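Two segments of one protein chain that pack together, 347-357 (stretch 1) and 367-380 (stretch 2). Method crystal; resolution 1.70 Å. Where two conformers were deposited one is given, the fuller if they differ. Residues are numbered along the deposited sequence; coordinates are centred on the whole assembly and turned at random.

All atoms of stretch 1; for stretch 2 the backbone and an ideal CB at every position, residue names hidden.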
# COMPACT_ATOMS: atom_id res chain seq x y z
N VAL A 347 -14.07 -2.93 11.02
CA VAL A 347 -14.48 -4.05 10.19
C VAL A 347 -16.01 -4.13 10.16
O VAL A 347 -16.66 -4.09 11.20
CB VAL A 347 -13.93 -5.38 10.77
CG1 VAL A 347 -14.47 -6.59 9.95
CG2 VAL A 347 -12.40 -5.38 10.82
N ASP A 348 -16.56 -4.24 8.96
CA ASP A 348 -18.02 -4.28 8.75
C ASP A 348 -18.44 -5.74 8.94
O ASP A 348 -18.20 -6.57 8.08
CB ASP A 348 -18.37 -3.79 7.36
CG ASP A 348 -19.90 -3.80 7.07
OD1 ASP A 348 -20.66 -4.49 7.82
OD2 ASP A 348 -20.34 -3.10 6.13
N HIS A 349 -19.05 -6.04 10.08
CA HIS A 349 -19.46 -7.42 10.39
C HIS A 349 -20.76 -7.86 9.69
O HIS A 349 -21.08 -9.04 9.72
CB HIS A 349 -19.57 -7.61 11.89
CG HIS A 349 -18.27 -7.34 12.59
ND1 HIS A 349 -17.16 -8.12 12.39
CD2 HIS A 349 -17.88 -6.31 13.37
CE1 HIS A 349 -16.14 -7.62 13.07
NE2 HIS A 349 -16.56 -6.55 13.71
N ARG A 350 -21.48 -6.93 9.08
CA ARG A 350 -22.68 -7.25 8.33
C ARG A 350 -22.37 -7.65 6.89
O ARG A 350 -22.89 -8.64 6.41
CB ARG A 350 -23.68 -6.10 8.34
CG ARG A 350 -24.99 -6.41 7.57
CD ARG A 350 -26.07 -5.37 7.82
NE ARG A 350 -27.39 -5.98 7.95
CZ ARG A 350 -28.51 -5.29 8.11
NH1 ARG A 350 -28.47 -3.96 8.14
NH2 ARG A 350 -29.67 -5.92 8.23
N TYR A 351 -21.49 -6.90 6.22
CA TYR A 351 -21.21 -7.09 4.81
C TYR A 351 -19.78 -7.50 4.50
O TYR A 351 -19.52 -8.00 3.40
CB TYR A 351 -21.55 -5.82 4.02
CG TYR A 351 -23.01 -5.44 4.05
CD1 TYR A 351 -23.99 -6.27 3.49
CD2 TYR A 351 -23.42 -4.23 4.63
CE1 TYR A 351 -25.33 -5.89 3.49
CE2 TYR A 351 -24.79 -3.84 4.62
CZ TYR A 351 -25.72 -4.69 4.07
OH TYR A 351 -27.08 -4.36 4.05
N GLY A 352 -18.86 -7.26 5.44
CA GLY A 352 -17.45 -7.61 5.26
C GLY A 352 -16.66 -6.44 4.68
O GLY A 352 -17.25 -5.46 4.16
N ALA A 353 -15.33 -6.57 4.79
CA ALA A 353 -14.35 -5.57 4.35
C ALA A 353 -14.38 -4.48 5.41
O ALA A 353 -15.17 -4.53 6.34
CB ALA A 353 -14.66 -5.07 2.95
N TRP A 354 -13.46 -3.52 5.33
CA TRP A 354 -13.35 -2.47 6.32
C TRP A 354 -13.96 -1.17 5.82
O TRP A 354 -13.99 -0.90 4.60
CB TRP A 354 -11.86 -2.18 6.63
CG TRP A 354 -11.05 -3.25 7.35
CD1 TRP A 354 -11.06 -4.61 7.14
CD2 TRP A 354 -10.00 -3.01 8.31
NE1 TRP A 354 -10.13 -5.21 7.93
CE2 TRP A 354 -9.45 -4.27 8.65
CE3 TRP A 354 -9.47 -1.87 8.89
CZ2 TRP A 354 -8.44 -4.40 9.57
CZ3 TRP A 354 -8.45 -2.01 9.80
CH2 TRP A 354 -7.94 -3.25 10.14
N TYR A 355 -14.46 -0.35 6.74
CA TYR A 355 -14.81 1.02 6.40
C TYR A 355 -13.54 1.75 6.05
O TYR A 355 -12.50 1.40 6.57
CB TYR A 355 -15.52 1.73 7.53
CG TYR A 355 -16.75 0.99 8.01
CD1 TYR A 355 -17.76 0.67 7.14
CD2 TYR A 355 -16.87 0.60 9.35
CE1 TYR A 355 -18.92 -0.02 7.59
CE2 TYR A 355 -17.99 -0.09 9.81
CZ TYR A 355 -19.01 -0.39 8.90
OH TYR A 355 -20.12 -1.07 9.34
N ARG A 356 -13.61 2.75 5.16
CA ARG A 356 -12.40 3.51 4.82
C ARG A 356 -11.90 4.39 5.98
O ARG A 356 -10.71 4.39 6.30
CB ARG A 356 -12.58 4.32 3.54
CG ARG A 356 -11.31 5.05 3.06
CD ARG A 356 -11.50 5.76 1.74
NE ARG A 356 -12.21 7.04 1.92
CZ ARG A 356 -11.63 8.21 2.15
NH1 ARG A 356 -12.40 9.29 2.30
NH2 ARG A 356 -10.31 8.35 2.21
N LEU A 357 -12.79 5.13 6.64
CA LEU A 357 -12.38 5.97 7.72
C LEU A 357 -13.54 6.29 8.66
O LEU A 357 -14.70 6.11 8.31
CB LEU A 357 -11.77 7.27 7.18
CG LEU A 357 -12.73 8.35 6.68
CD1 LEU A 357 -11.95 9.67 6.42
CD2 LEU A 357 -13.44 7.87 5.45
N UNK A 367 -21.57 6.18 3.46
CA UNK A 367 -21.64 4.75 3.10
C UNK A 367 -20.67 4.36 1.97
O UNK A 367 -20.81 3.28 1.37
CB UNK A 367 -23.07 4.40 2.68
N UNK A 368 -19.71 5.23 1.67
CA UNK A 368 -18.73 4.97 0.60
C UNK A 368 -17.56 4.15 1.12
O UNK A 368 -16.50 4.67 1.42
CB UNK A 368 -18.22 6.28 0.01
N UNK A 369 -17.78 2.84 1.25
CA UNK A 369 -16.83 1.92 1.82
C UNK A 369 -15.52 1.88 1.06
O UNK A 369 -14.46 1.93 1.66
CB UNK A 369 -17.44 0.52 1.88
N UNK A 370 -15.62 1.75 -0.25
CA UNK A 370 -14.43 1.58 -1.07
C UNK A 370 -14.56 2.43 -2.32
O UNK A 370 -14.98 1.95 -3.37
CB UNK A 370 -14.22 0.11 -1.43
N UNK A 371 -14.14 3.69 -2.23
CA UNK A 371 -13.98 4.48 -3.44
C UNK A 371 -12.71 4.05 -4.20
O UNK A 371 -11.94 3.22 -3.71
CB UNK A 371 -13.92 5.97 -3.10
N UNK A 372 -12.50 4.65 -5.35
CA UNK A 372 -11.32 4.38 -6.19
C UNK A 372 -10.08 4.52 -5.36
O UNK A 372 -9.93 5.46 -4.57
CB UNK A 372 -11.26 5.32 -7.40
N UNK A 373 -9.18 3.53 -5.51
CA UNK A 373 -7.97 3.44 -4.69
C UNK A 373 -8.08 2.38 -3.60
O UNK A 373 -7.07 1.76 -3.22
CB UNK A 373 -7.67 4.80 -4.05
N UNK A 374 -9.27 2.13 -3.07
CA UNK A 374 -9.42 1.15 -1.96
C UNK A 374 -9.97 -0.16 -2.46
O UNK A 374 -11.05 -0.19 -3.05
CB UNK A 374 -10.34 1.70 -0.86
N UNK A 375 -9.23 -1.24 -2.23
CA UNK A 375 -9.67 -2.57 -2.58
C UNK A 375 -9.51 -3.48 -1.40
O UNK A 375 -9.70 -4.68 -1.53
CB UNK A 375 -8.90 -3.11 -3.79
N UNK A 376 -9.21 -2.93 -0.22
CA UNK A 376 -8.75 -3.73 0.93
C UNK A 376 -7.46 -4.55 0.67
O UNK A 376 -7.18 -5.55 1.35
CB UNK A 376 -9.87 -4.69 1.35
N UNK A 377 -6.70 -4.14 -0.34
CA UNK A 377 -5.30 -4.54 -0.49
C UNK A 377 -4.53 -4.31 0.81
O UNK A 377 -3.78 -5.18 1.25
CB UNK A 377 -4.64 -3.77 -1.64
N UNK A 378 -4.75 -3.19 1.50
CA UNK A 378 -4.02 -2.95 2.73
C UNK A 378 -4.44 -3.90 3.85
O UNK A 378 -3.57 -4.33 4.63
CB UNK A 378 -4.22 -1.50 3.18
N UNK A 379 -5.74 -4.22 3.96
CA UNK A 379 -6.17 -5.02 5.10
C UNK A 379 -5.91 -6.52 4.89
O UNK A 379 -5.38 -7.21 5.76
CB UNK A 379 -7.66 -4.78 5.37
N UNK A 380 -6.30 -7.02 3.73
CA UNK A 380 -5.96 -8.39 3.35
C UNK A 380 -4.46 -8.60 3.23
O UNK A 380 -3.94 -9.62 3.70
CB UNK A 380 -6.64 -8.75 2.03

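Positions 367 and 368 get little guidance from stretch 1: neither ideal CB has an atom of that stretch within 5.5 Å, so many side chains would fit. The residues are Asp-367 and Glu-368. The latter contributes mainly its carbonyl, whose O accepts from two waters, one held by N and the other by NE of Arg-356.

At position 369 the CB points sideways, 4.6 Å from Trp-354 O and 5.3 Å from Tyr-355 CA. Elsewhere on stretch 1 lie the carboxylate of Asp-348 and the carbonyl O of Gly-352, both acceptors. A long side chain ending in a donor is favoured, lysine or arginine. It is Lys-369. Lys-369 NZ forms a salt bridge with Asp-348 OD2 (2.6 Å) and donates to Gly-352 O (2.8 Å), while Lys-369 CG passes 3.3 Å from Trp-354 O.

Position 370 points away; it is Ser-370. Position 371 has phi -75°, compatible with proline, and its CB lies 5.4 Å from Arg-356 NE, so a compact apolar group could pack there. Pro-371 does so, its CD 3.8 Å from Arg-356 CD. It also opens a type II turn ending at 374. Within that turn, 372 is out of reach (Ala-372), whereas 373, at phi/psi 103/-32, would jam a CB against the preceding carbonyl O, which calls for glycine: Gly-373.

Position 374 points toward stretch 1, its CB 5.0 Å from Arg-356 CD, and Trp-354 O is available as an acceptor. A long donor suits, though a shorter apolar chain could also pack on Arg-356. Lys-374 places CD 3.9 Å from Arg-356 CB and donates from NZ to Trp-354 O (2.8 Å). Lys-374 NZ also donates to Lys-369 O (3.1 Å) and Ser-370 OG (2.9 Å), tying its own loop together.

Position 375 is out of reach, and Thr-375 occupies it. At 376 the phi of 58° favours glycine, asparagine or aspartate; the CB, 5.1 Å from Ala-353 CB and 5.5 Å from Trp-354 N, suggests a short acceptor. Asp-376 takes the Trp-354 N hydrogen bond on OD1 (3.2 Å, 155°), while its OD2 forms a salt bridge with Lys-374 NZ (2.7 Å).

Helical positions 377 and 378 are out of reach: Tyr-377 and His-378. Position 379 puts its CB 3.6 Å from Trp-354 NE1, so a small or beta-branched residue suits. Thr-379 lays CG2 over the indole face, 3.5 Å from the five-membered ring centroid of Trp-354, a CH-pi contact; Thr-379 OG1 donates to Asp-376 OD1 (2.8 Å). Position 380 points sideways without contact: Met-380.

Stretch 2 367-380: DEKSPAGKTDYHTM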
# COMPACT_ATOMS: atom_id res chain seq x y z
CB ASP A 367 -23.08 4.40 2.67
CG ASP A 367 -23.45 5.03 1.31
OD1 ASP A 367 -22.75 5.97 0.83
OD2 ASP A 367 -24.46 4.58 0.70
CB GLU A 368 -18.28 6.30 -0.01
CG GLU A 368 -19.44 6.98 -0.70
CD GLU A 368 -19.10 8.32 -1.37
OE1 GLU A 368 -17.96 8.81 -1.30
OE2 GLU A 368 -20.01 8.92 -1.97
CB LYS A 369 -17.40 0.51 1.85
CG LYS A 369 -16.44 -0.57 2.36
CD LYS A 369 -17.17 -1.86 2.62
CE LYS A 369 -17.83 -1.96 3.98
NZ LYS A 369 -18.81 -3.09 4.01
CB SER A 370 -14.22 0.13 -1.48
OG SER A 370 -14.01 -0.69 -0.39
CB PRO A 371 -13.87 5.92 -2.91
CG PRO A 371 -13.66 5.81 -1.41
CD PRO A 371 -13.68 4.39 -1.02
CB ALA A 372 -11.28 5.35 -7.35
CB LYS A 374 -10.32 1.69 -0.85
CG LYS A 374 -10.70 0.68 0.19
CD LYS A 374 -11.20 1.36 1.49
CE LYS A 374 -11.57 0.41 2.58
NZ LYS A 374 -12.65 -0.57 2.21
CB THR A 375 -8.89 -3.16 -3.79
OG1 THR A 375 -7.58 -3.51 -3.36
CG2 THR A 375 -8.85 -2.17 -4.90
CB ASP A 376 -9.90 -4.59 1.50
CG ASP A 376 -10.89 -3.75 2.31
OD1 ASP A 376 -10.77 -3.73 3.55
OD2 ASP A 376 -11.74 -3.09 1.70
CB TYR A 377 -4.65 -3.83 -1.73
CG TYR A 377 -3.24 -3.28 -1.47
CD1 TYR A 377 -2.09 -4.04 -1.72
CD2 TYR A 377 -3.08 -2.03 -0.98
CE1 TYR A 377 -0.80 -3.52 -1.51
CE2 TYR A 377 -1.84 -1.49 -0.75
CZ TYR A 377 -0.70 -2.22 -0.99
OH TYR A 377 0.49 -1.59 -0.71
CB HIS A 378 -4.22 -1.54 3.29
CG HIS A 378 -3.47 -0.46 2.59
ND1 HIS A 378 -2.13 -0.25 2.79
CD2 HIS A 378 -3.89 0.50 1.73
CE1 HIS A 378 -1.75 0.82 2.09
NE2 HIS A 378 -2.80 1.28 1.44
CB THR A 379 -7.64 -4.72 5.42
OG1 THR A 379 -8.46 -5.11 4.31
CG2 THR A 379 -7.78 -3.25 5.66
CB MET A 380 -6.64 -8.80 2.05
CG MET A 380 -8.19 -9.05 2.16
SD MET A 380 -9.02 -9.71 0.64
CE MET A 380 -8.93 -8.20 -0.39
O HOH W 1 -15.97 4.19 4.40
O HOH W 2 -15.09 6.92 1.78
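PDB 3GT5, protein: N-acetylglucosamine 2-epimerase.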